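Local coordinates for protein glutamyl endopeptidase (Staphylococcus epidermidis, PDB 6PYM) that is a secreted serine protease that probably cleaves peptide bonds on the carbonyl side of glutamate and aspartate, at residues T14-P28 against N62-P76. The protein carries 1 engineered substitution. Residues are numbered along the deposited sequence; the frame is centred on the assembly and turned at random.
Sequences TTQGHYDAVSFIYIP and NISVHPSAKNENDYP
Phe24 brings the edge of its ring to His66, its CD2 3.7 Å from His66 ND1, which sits near the phenyl plane, while its CE2 also touches Tyr75 OH. The phenyl and imidazole groups run side by side with their planes turned by 43°. Tyr75 in turn covers one face of the imidazole, with His66 CD2 beneath the centre of the phenol ring. With CG anti to the backbone N (chi1 168°), the Phe24 ring extends out toward this aromatic group. Its CB rests against the methyl of Ala69, and Tyr134 packs edge-to-face with the Phe24 ring.

Strands 22-27 and 64-67 run antiparallel here, and their pairing closes the six-stranded barrel of a chymotrypsin-like protease. Phe24 and His66 exchange two backbone hydrogen bonds, as do Tyr26 and Ser64. On the other face of the sheet, Ile25 CG2 touches Ile63 CG2 at 3.6 Å and Ile27 CD1 meets Ile63 CG1, while Ile46 contacts both Ile25 and Val65. The side chain of Ile25 lies about 8 Å from that of Ala169, the engineered residue at the predicted nucleophile position.

Beyond the strands, the type II turn from His66 to Ala69 places Ser68 against the loop before strand 22-27. Ser68 OG donates to a lone pair of Asp20 O at 2.7 Å, and Ser68 N donates to Val22 O. Thr14 OG1 donates to Ser68 O at 2.7 Å, approaching from 37° above the carbonyl plane. Asn77 also bonds to Ser68 OG.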
ATOM      1  N   THR A  14      13.015   8.221   1.845  1.00  8.54           N
ATOM      2  CA  THR A  14      11.705   7.768   1.380  1.00  8.81           C
ATOM      3  C   THR A  14      11.506   7.910  -0.120  1.00  8.69           C
ATOM      4  O   THR A  14      10.553   7.318  -0.649  1.00  9.64           O
ATOM      5  CB  THR A  14      10.582   8.514   2.101  1.00  8.93           C
ATOM      6  OG1 THR A  14      10.700   9.922   1.845  1.00  9.80           O
ATOM      7  CG2 THR A  14      10.620   8.249   3.595  1.00  9.90           C
ATOM      8  N   THR A  15      12.355   8.673  -0.817  1.00  9.16           N
ATOM      9  CA  THR A  15      12.259   8.801  -2.266  1.00  9.50           C
ATOM     10  C   THR A  15      13.210   7.876  -3.004  1.00  9.26           C
ATOM     11  O   THR A  15      13.248   7.911  -4.238  1.00 10.62           O
ATOM     12  CB  THR A  15      12.523  10.246  -2.736  1.00  9.34           C
ATOM     13  OG1 THR A  15      13.901  10.593  -2.519  1.00 10.12           O
ATOM     14  CG2 THR A  15      11.626  11.245  -2.032  1.00 11.65           C
ATOM     15  N   GLN A  16      13.962   7.044  -2.297  1.00  9.84           N
ATOM     16  CA  GLN A  16      14.995   6.230  -2.917  1.00 10.40           C
ATOM     17  C   GLN A  16      14.611   4.755  -2.946  1.00 11.38           C
ATOM     18  O   GLN A  16      13.907   4.254  -2.068  1.00 12.01           O
ATOM     19  CB  GLN A  16      16.332   6.406  -2.192  1.00 11.96           C
ATOM     20  CG  GLN A  16      16.859   7.834  -2.203  1.00 12.23           C
ATOM     21  CD  GLN A  16      17.194   8.334  -3.601  1.00 12.82           C
ATOM     22  OE1 GLN A  16      17.306   7.553  -4.559  1.00 16.31           O
ATOM     23  NE2 GLN A  16      17.344   9.650  -3.729  1.00 13.91           N
ATOM     24  N   GLY A  17      15.078   4.062  -3.978  1.00 12.53           N
ATOM     25  CA  GLY A  17      14.840   2.630  -4.084  1.00 13.84           C
ATOM     26  C   GLY A  17      13.364   2.310  -4.194  1.00 11.89           C
ATOM     27  O   GLY A  17      12.588   3.051  -4.802  1.00 13.31           O
ATOM     28  N   HIS A  18      12.959   1.197  -3.583  1.00 10.90           N
ATOM     29  CA  HIS A  18      11.568   0.771  -3.679  1.00 10.13           C
ATOM     30  C   HIS A  18      10.633   1.553  -2.762  1.00  8.97           C
ATOM     31  O   HIS A  18       9.412   1.356  -2.835  1.00  9.67           O
ATOM     32  CB  HIS A  18      11.439  -0.742  -3.456  1.00 10.70           C
ATOM     33  CG  HIS A  18      11.559  -1.179  -2.026  1.00  9.63           C
ATOM     34  ND1 HIS A  18      12.760  -1.235  -1.346  1.00 11.59           N
ATOM     35  CD2 HIS A  18      10.620  -1.629  -1.162  1.00 10.09           C
ATOM     36  CE1 HIS A  18      12.551  -1.684  -0.121  1.00 11.06           C
ATOM     37  NE2 HIS A  18      11.260  -1.940   0.013  1.00 10.69           N
ATOM     38  N   TYR A  19      11.162   2.441  -1.921  1.00  8.49           N
ATOM     39  CA  TYR A  19      10.332   3.170  -0.975  1.00  7.79           C
ATOM     40  C   TYR A  19       9.558   4.309  -1.612  1.00  8.07           C
ATOM     41  O   TYR A  19       8.539   4.731  -1.050  1.00  7.86           O
ATOM     42  CB  TYR A  19      11.195   3.715   0.162  1.00  8.49           C
ATOM     43  CG  TYR A  19      11.884   2.611   0.919  1.00  9.63           C
ATOM     44  CD1 TYR A  19      11.157   1.753   1.734  1.00  9.45           C
ATOM     45  CD2 TYR A  19      13.250   2.402   0.798  1.00 11.71           C
ATOM     46  CE1 TYR A  19      11.767   0.731   2.424  1.00  9.90           C
ATOM     47  CE2 TYR A  19      13.877   1.376   1.482  1.00 12.57           C
ATOM     48  CZ  TYR A  19      13.129   0.537   2.290  1.00 11.38           C
ATOM     49  OH  TYR A  19      13.766  -0.489   2.965  1.00 13.15           O
ATOM     50  N   ASP A  20       9.993   4.800  -2.778  1.00  8.44           N
ATOM     51  CA  ASP A  20       9.370   5.997  -3.331  1.00  8.49           C
ATOM     52  C   ASP A  20       7.882   5.800  -3.595  1.00  7.21           C
ATOM     53  O   ASP A  20       7.092   6.735  -3.430  1.00  8.27           O
ATOM     54  CB  ASP A  20      10.104   6.516  -4.577  1.00  9.29           C
ATOM     55  CG  ASP A  20      10.158   5.510  -5.730  1.00  9.25           C
ATOM     56  OD1 ASP A  20       9.879   4.304  -5.545  1.00 10.55           O
ATOM     57  OD2 ASP A  20      10.530   5.947  -6.854  1.00 10.96           O
ATOM     58  N   ALA A  21       7.482   4.596  -4.004  1.00  7.76           N
ATOM     59  CA  ALA A  21       6.091   4.330  -4.343  1.00  7.26           C
ATOM     60  C   ALA A  21       5.202   4.177  -3.116  1.00  7.22           C
ATOM     61  O   ALA A  21       3.973   4.241  -3.246  1.00  7.33           O
ATOM     62  CB  ALA A  21       5.997   3.079  -5.218  1.00  7.97           C
ATOM     63  N   VAL A  22       5.787   3.935  -1.947  1.00  7.00           N
ATOM     64  CA  VAL A  22       5.011   3.834  -0.717  1.00  7.10           C
ATOM     65  C   VAL A  22       4.391   5.193  -0.410  1.00  6.96           C
ATOM     66  O   VAL A  22       5.085   6.221  -0.436  1.00  7.76           O
ATOM     67  CB  VAL A  22       5.905   3.335   0.429  1.00  7.44           C
ATOM     68  CG1 VAL A  22       5.112   3.223   1.723  1.00  8.17           C
ATOM     69  CG2 VAL A  22       6.547   1.996   0.067  1.00  8.34           C
ATOM     70  N   SER A  23       3.083   5.211  -0.117  1.00  6.77           N
ATOM     71  CA  SER A  23       2.336   6.459  -0.080  1.00  7.92           C
ATOM     72  C   SER A  23       1.493   6.592   1.180  1.00  7.47           C
ATOM     73  O   SER A  23       0.918   5.616   1.672  1.00  7.87           O
ATOM     74  CB  SER A  23       1.426   6.584  -1.298  1.00  8.16           C
ATOM     75  OG  SER A  23       2.169   6.504  -2.507  1.00  8.81           O
ATOM     76  N   PHE A  24       1.404   7.825   1.666  1.00  7.40           N
ATOM     77  CA  PHE A  24       0.603   8.201   2.824  1.00  7.71           C
ATOM     78  C   PHE A  24      -0.732   8.764   2.351  1.00  7.65           C
ATOM     79  O   PHE A  24      -0.770   9.575   1.417  1.00  8.90           O
ATOM     80  CB  PHE A  24       1.380   9.255   3.618  1.00  7.95           C
ATOM     81  CG  PHE A  24       0.586   9.953   4.688  1.00  8.18           C
ATOM     82  CD1 PHE A  24       0.237   9.300   5.859  1.00  8.78           C
ATOM     83  CD2 PHE A  24       0.222  11.289   4.535  1.00  9.05           C
ATOM     84  CE1 PHE A  24      -0.483   9.961   6.847  1.00 10.05           C
ATOM     85  CE2 PHE A  24      -0.492  11.949   5.519  1.00 10.81           C
ATOM     86  CZ  PHE A  24      -0.839  11.284   6.670  1.00 10.85           C
ATOM     87  N   ILE A  25      -1.823   8.323   2.976  1.00  7.73           N
ATOM     88  CA  ILE A  25      -3.167   8.729   2.587  1.00  8.45           C
ATOM     89  C   ILE A  25      -3.809   9.486   3.741  1.00  8.76           C
ATOM     90  O   ILE A  25      -3.791   9.014   4.885  1.00  9.44           O
ATOM     91  CB  ILE A  25      -4.022   7.511   2.201  1.00  8.41           C
ATOM     92  CG1 ILE A  25      -3.382   6.775   1.024  1.00 11.54           C
ATOM     93  CG2 ILE A  25      -5.437   7.945   1.847  1.00 11.39           C
ATOM     94  CD1 ILE A  25      -4.206   5.602   0.504  1.00 11.38           C
ATOM     95  N   TYR A  26      -4.392  10.646   3.437  1.00  9.20           N
ATOM     96  CA  TYR A  26      -5.015  11.505   4.436  1.00  9.93           C
ATOM     97  C   TYR A  26      -6.422  11.834   3.964  1.00  9.46           C
ATOM     98  O   TYR A  26      -6.607  12.301   2.837  1.00  9.81           O
ATOM     99  CB  TYR A  26      -4.196  12.787   4.597  1.00 10.01           C
ATOM    100  CG  TYR A  26      -4.661  13.711   5.707  1.00 10.57           C
ATOM    101  CD1 TYR A  26      -5.622  14.693   5.470  1.00 11.21           C
ATOM    102  CD2 TYR A  26      -4.116  13.622   6.984  1.00 11.99           C
ATOM    103  CE1 TYR A  26      -6.036  15.554   6.488  1.00 12.37           C
ATOM    104  CE2 TYR A  26      -4.527  14.475   8.005  1.00 12.95           C
ATOM    105  CZ  TYR A  26      -5.477  15.438   7.747  1.00 12.45           C
ATOM    106  OH  TYR A  26      -5.870  16.281   8.768  1.00 13.08           O
ATOM    107  N   ILE A  27      -7.414  11.563   4.811  1.00 10.24           N
ATOM    108  CA  ILE A  27      -8.818  11.814   4.482  1.00 10.69           C
ATOM    109  C   ILE A  27      -9.457  12.577   5.635  1.00 11.15           C
ATOM    110  O   ILE A  27      -9.613  12.023   6.730  1.00 12.33           O
ATOM    111  CB  ILE A  27      -9.594  10.512   4.215  1.00 11.64           C
ATOM    112  CG1 ILE A  27      -8.934   9.685   3.108  1.00 11.50           C
ATOM    113  CG2 ILE A  27     -11.040  10.829   3.840  1.00 14.48           C
ATOM    114  CD1 ILE A  27      -9.567   8.314   2.899  1.00 13.29           C
ATOM    115  N   PRO A  28      -9.839  13.846   5.443  1.00 11.92           N
ATOM    116  CA  PRO A  28     -10.526  14.556   6.529  1.00 13.79           C
ATOM    117  C   PRO A  28     -11.939  14.023   6.744  1.00 14.18           C
ATOM    118  O   PRO A  28     -12.548  13.504   5.819  1.00 15.62           O
ATOM    119  CB  PRO A  28     -10.570  16.001   6.033  1.00 17.68           C
ATOM    120  CG  PRO A  28     -10.464  15.908   4.556  1.00 21.04           C
ATOM    121  CD  PRO A  28      -9.630  14.691   4.257  1.00 14.37           C
ATOM    122  N   ASN A  62     -11.915  13.980  -1.657  1.00 16.12           N
ATOM    123  CA  ASN A  62     -11.593  14.056  -0.240  1.00 18.03           C
ATOM    124  C   ASN A  62     -10.296  13.340   0.118  1.00 14.73           C
ATOM    125  O   ASN A  62      -9.844  13.458   1.260  1.00 16.99           O
ATOM    126  CB  ASN A  62     -12.728  13.437   0.586  1.00 19.16           C
ATOM    127  CG  ASN A  62     -14.001  14.265   0.552  1.00 23.22           C
ATOM    128  OD1 ASN A  62     -13.958  15.484   0.404  1.00 24.10           O
ATOM    129  ND2 ASN A  62     -15.142  13.602   0.711  1.00 26.47           N
ATOM    130  N   ILE A  63      -9.691  12.602  -0.808  1.00 12.48           N
ATOM    131  CA  ILE A  63      -8.530  11.772  -0.500  1.00 11.42           C
ATOM    132  C   ILE A  63      -7.272  12.466  -1.002  1.00 10.77           C
ATOM    133  O   ILE A  63      -7.160  12.772  -2.195  1.00 12.25           O
ATOM    134  CB  ILE A  63      -8.661  10.379  -1.129  1.00 10.95           C
ATOM    135  CG1 ILE A  63      -9.999   9.746  -0.751  1.00 13.18           C
ATOM    136  CG2 ILE A  63      -7.504   9.504  -0.686  1.00 11.54           C
ATOM    137  CD1 ILE A  63     -10.273   8.457  -1.487  1.00 13.68           C
ATOM    138  N   SER A  64      -6.311  12.680  -0.106  1.00 10.37           N
ATOM    139  CA  SER A  64      -4.986  13.173  -0.460  1.00  9.81           C
ATOM    140  C   SER A  64      -3.982  12.027  -0.400  1.00  9.54           C
ATOM    141  O   SER A  64      -3.931  11.289   0.591  1.00  9.75           O
ATOM    142  CB  SER A  64      -4.541  14.260   0.516  1.00 12.74           C
ATOM    143  OG  SER A  64      -5.311  15.442   0.380  1.00 14.82           O
ATOM    144  N   VAL A  65      -3.158  11.913  -1.435  1.00  9.25           N
ATOM    145  CA  VAL A  65      -2.144  10.865  -1.545  1.00  8.80           C
ATOM    146  C   VAL A  65      -0.784  11.534  -1.620  1.00  8.93           C
ATOM    147  O   VAL A  65      -0.544  12.359  -2.508  1.00  9.45           O
ATOM    148  CB  VAL A  65      -2.373   9.993  -2.787  1.00  9.47           C
ATOM    149  CG1 VAL A  65      -1.281   8.936  -2.906  1.00 10.13           C
ATOM    150  CG2 VAL A  65      -3.754   9.355  -2.746  1.00  9.24           C
ATOM    151  N   HIS A  66       0.112  11.158  -0.713  1.00  8.07           N
ATOM    152  CA  HIS A  66       1.447  11.747  -0.625  1.00  9.18           C
ATOM    153  C   HIS A  66       2.470  10.636  -0.834  1.00  7.80           C
ATOM    154  O   HIS A  66       2.871   9.961   0.127  1.00  7.71           O
ATOM    155  CB  HIS A  66       1.655  12.393   0.747  1.00  9.46           C
ATOM    156  CG  HIS A  66       0.732  13.540   1.054  1.00  9.91           C
ATOM    157  ND1 HIS A  66      -0.529  13.398   1.598  1.00 12.63           N
ATOM    158  CD2 HIS A  66       0.939  14.874   0.946  1.00 10.26           C
ATOM    159  CE1 HIS A  66      -1.064  14.595   1.793  1.00  9.36           C
ATOM    160  NE2 HIS A  66      -0.192  15.505   1.404  1.00 15.61           N
ATOM    161  N   PRO A  67       2.922  10.401  -2.065  1.00  7.82           N
ATOM    162  CA  PRO A  67       3.932   9.357  -2.271  1.00  8.09           C
ATOM    163  C   PRO A  67       5.247   9.798  -1.656  1.00  8.02           C
ATOM    164  O   PRO A  67       5.627  10.970  -1.734  1.00  8.52           O
ATOM    165  CB  PRO A  67       4.032   9.259  -3.798  1.00  9.22           C
ATOM    166  CG  PRO A  67       3.651  10.627  -4.280  1.00 10.12           C
ATOM    167  CD  PRO A  67       2.616  11.137  -3.308  1.00  9.05           C
ATOM    168  N   SER A  68       5.934   8.858  -1.017  1.00  7.78           N
ATOM    169  CA  SER A  68       7.247   9.110  -0.433  1.00  7.91           C
ATOM    170  C   SER A  68       7.195  10.058   0.751  1.00  8.03           C
ATOM    171  O   SER A  68       8.218  10.667   1.087  1.00  8.77           O
ATOM    172  CB  SER A  68       8.286   9.626  -1.450  1.00  9.13           C
ATOM    173  OG  SER A  68       8.019   9.230  -2.786  1.00  9.34           O
ATOM    174  N   ALA A  69       6.040  10.221   1.396  1.00  8.28           N
ATOM    175  CA  ALA A  69       5.958  11.122   2.537  1.00  9.06           C
ATOM    176  C   ALA A  69       6.977  10.718   3.591  1.00  9.14           C
ATOM    177  O   ALA A  69       7.171   9.529   3.868  1.00  8.65           O
ATOM    178  CB  ALA A  69       4.560  11.069   3.142  1.00  9.38           C
ATOM    179  N   LYS A  70       7.648  11.719   4.160  1.00 10.27           N
ATOM    180  CA  LYS A  70       8.699  11.489   5.144  1.00 10.70           C
ATOM    181  C   LYS A  70       8.300  11.886   6.553  1.00 10.23           C
ATOM    182  O   LYS A  70       8.684  11.203   7.511  1.00 10.91           O
ATOM    183  CB  LYS A  70       9.991  12.211   4.743  1.00 14.02           C
ATOM    184  CG  LYS A  70      11.142  11.924   5.700  1.00 15.54           C
ATOM    185  CD  LYS A  70      12.436  12.530   5.228  1.00 17.75           C
ATOM    186  CE  LYS A  70      13.551  12.236   6.211  1.00 18.13           C
ATOM    187  NZ  LYS A  70      13.254  12.760   7.574  1.00 24.71           N
ATOM    188  N   ASN A  71       7.552  12.978   6.697  1.00 10.79           N
ATOM    189  CA  ASN A  71       6.887  13.348   7.944  1.00 10.92           C
ATOM    190  C   ASN A  71       5.821  14.385   7.607  1.00 11.60           C
ATOM    191  O   ASN A  71       5.651  14.765   6.446  1.00 12.30           O
ATOM    192  CB  ASN A  71       7.875  13.820   9.021  1.00 12.37           C
ATOM    193  CG  ASN A  71       8.669  15.048   8.604  1.00 12.93           C
ATOM    194  OD1 ASN A  71       8.107  16.114   8.373  1.00 14.26           O
ATOM    195  ND2 ASN A  71       9.981  14.900   8.525  1.00 15.81           N
ATOM    196  N   GLU A  72       5.101  14.842   8.636  1.00 12.79           N
ATOM    197  CA  GLU A  72       3.967  15.748   8.462  1.00 16.70           C
ATOM    198  C   GLU A  72       4.362  17.072   7.817  1.00 15.06           C
ATOM    199  O   GLU A  72       3.504  17.743   7.227  1.00 17.91           O
ATOM    200  CB  GLU A  72       3.335  15.996   9.838  1.00 20.67           C
ATOM    201  CG  GLU A  72       2.020  16.750   9.837  1.00 22.60           C
ATOM    202  CD  GLU A  72       1.437  16.897  11.233  1.00 20.17           C
ATOM    203  OE1 GLU A  72       2.155  16.610  12.217  1.00 27.12           O
ATOM    204  OE2 GLU A  72       0.261  17.294  11.343  1.00 26.05           O
ATOM    205  N   ASN A  73       5.629  17.464   7.919  1.00 15.65           N
ATOM    206  CA  ASN A  73       6.122  18.707   7.342  1.00 14.59           C
ATOM    207  C   ASN A  73       7.072  18.461   6.180  1.00 15.36           C
ATOM    208  O   ASN A  73       7.822  19.365   5.799  1.00 16.96           O
ATOM    209  CB  ASN A  73       6.808  19.557   8.413  1.00 18.75           C
ATOM    210  CG  ASN A  73       5.917  19.823   9.602  1.00 22.42           C
ATOM    211  OD1 ASN A  73       6.250  19.469  10.734  1.00 30.15           O
ATOM    212  ND2 ASN A  73       4.774  20.443   9.353  1.00 22.79           N
ATOM    213  N   ASP A  74       7.059  17.251   5.608  1.00 14.53           N
ATOM    214  CA  ASP A  74       8.038  16.873   4.584  1.00 14.31           C
ATOM    215  C   ASP A  74       7.365  15.883   3.632  1.00 11.65           C
ATOM    216  O   ASP A  74       7.430  14.663   3.822  1.00 12.69           O
ATOM    217  CB  ASP A  74       9.297  16.292   5.209  1.00 15.27           C
ATOM    218  CG  ASP A  74      10.433  16.149   4.210  1.00 17.23           C
ATOM    219  OD1 ASP A  74      10.178  16.192   2.993  1.00 16.77           O
ATOM    220  OD2 ASP A  74      11.595  15.983   4.646  1.00 20.53           O
ATOM    221  N   TYR A  75       6.736  16.430   2.597  1.00 11.63           N
ATOM    222  CA  TYR A  75       6.131  15.662   1.517  1.00 10.94           C
ATOM    223  C   TYR A  75       6.955  15.976   0.276  1.00 11.42           C
ATOM    224  O   TYR A  75       6.612  16.889  -0.491  1.00 11.29           O
ATOM    225  CB  TYR A  75       4.681  16.106   1.334  1.00 11.62           C
ATOM    226  CG  TYR A  75       3.795  15.834   2.528  1.00 10.99           C
ATOM    227  CD1 TYR A  75       3.601  14.538   2.994  1.00 10.98           C
ATOM    228  CD2 TYR A  75       3.126  16.866   3.174  1.00 12.83           C
ATOM    229  CE1 TYR A  75       2.767  14.276   4.070  1.00 11.68           C
ATOM    230  CE2 TYR A  75       2.294  16.613   4.263  1.00 13.27           C
ATOM    231  CZ  TYR A  75       2.122  15.315   4.704  1.00 11.20           C
ATOM    232  OH  TYR A  75       1.300  15.044   5.777  1.00 12.74           O
ATOM    233  N   PRO A  76       8.062  15.269   0.042  1.00 11.25           N
ATOM    234  CA  PRO A  76       8.977  15.689  -1.034  1.00 11.93           C
ATOM    235  C   PRO A  76       8.348  15.636  -2.409  1.00 11.39           C
ATOM    236  O   PRO A  76       8.749  16.390  -3.305  1.00 12.05           O
ATOM    237  CB  PRO A  76      10.151  14.709  -0.902  1.00 13.65           C
ATOM    238  CG  PRO A  76       9.571  13.519  -0.198  1.00 13.00           C
ATOM    239  CD  PRO A  76       8.558  14.081   0.759  1.00 12.16           C
TER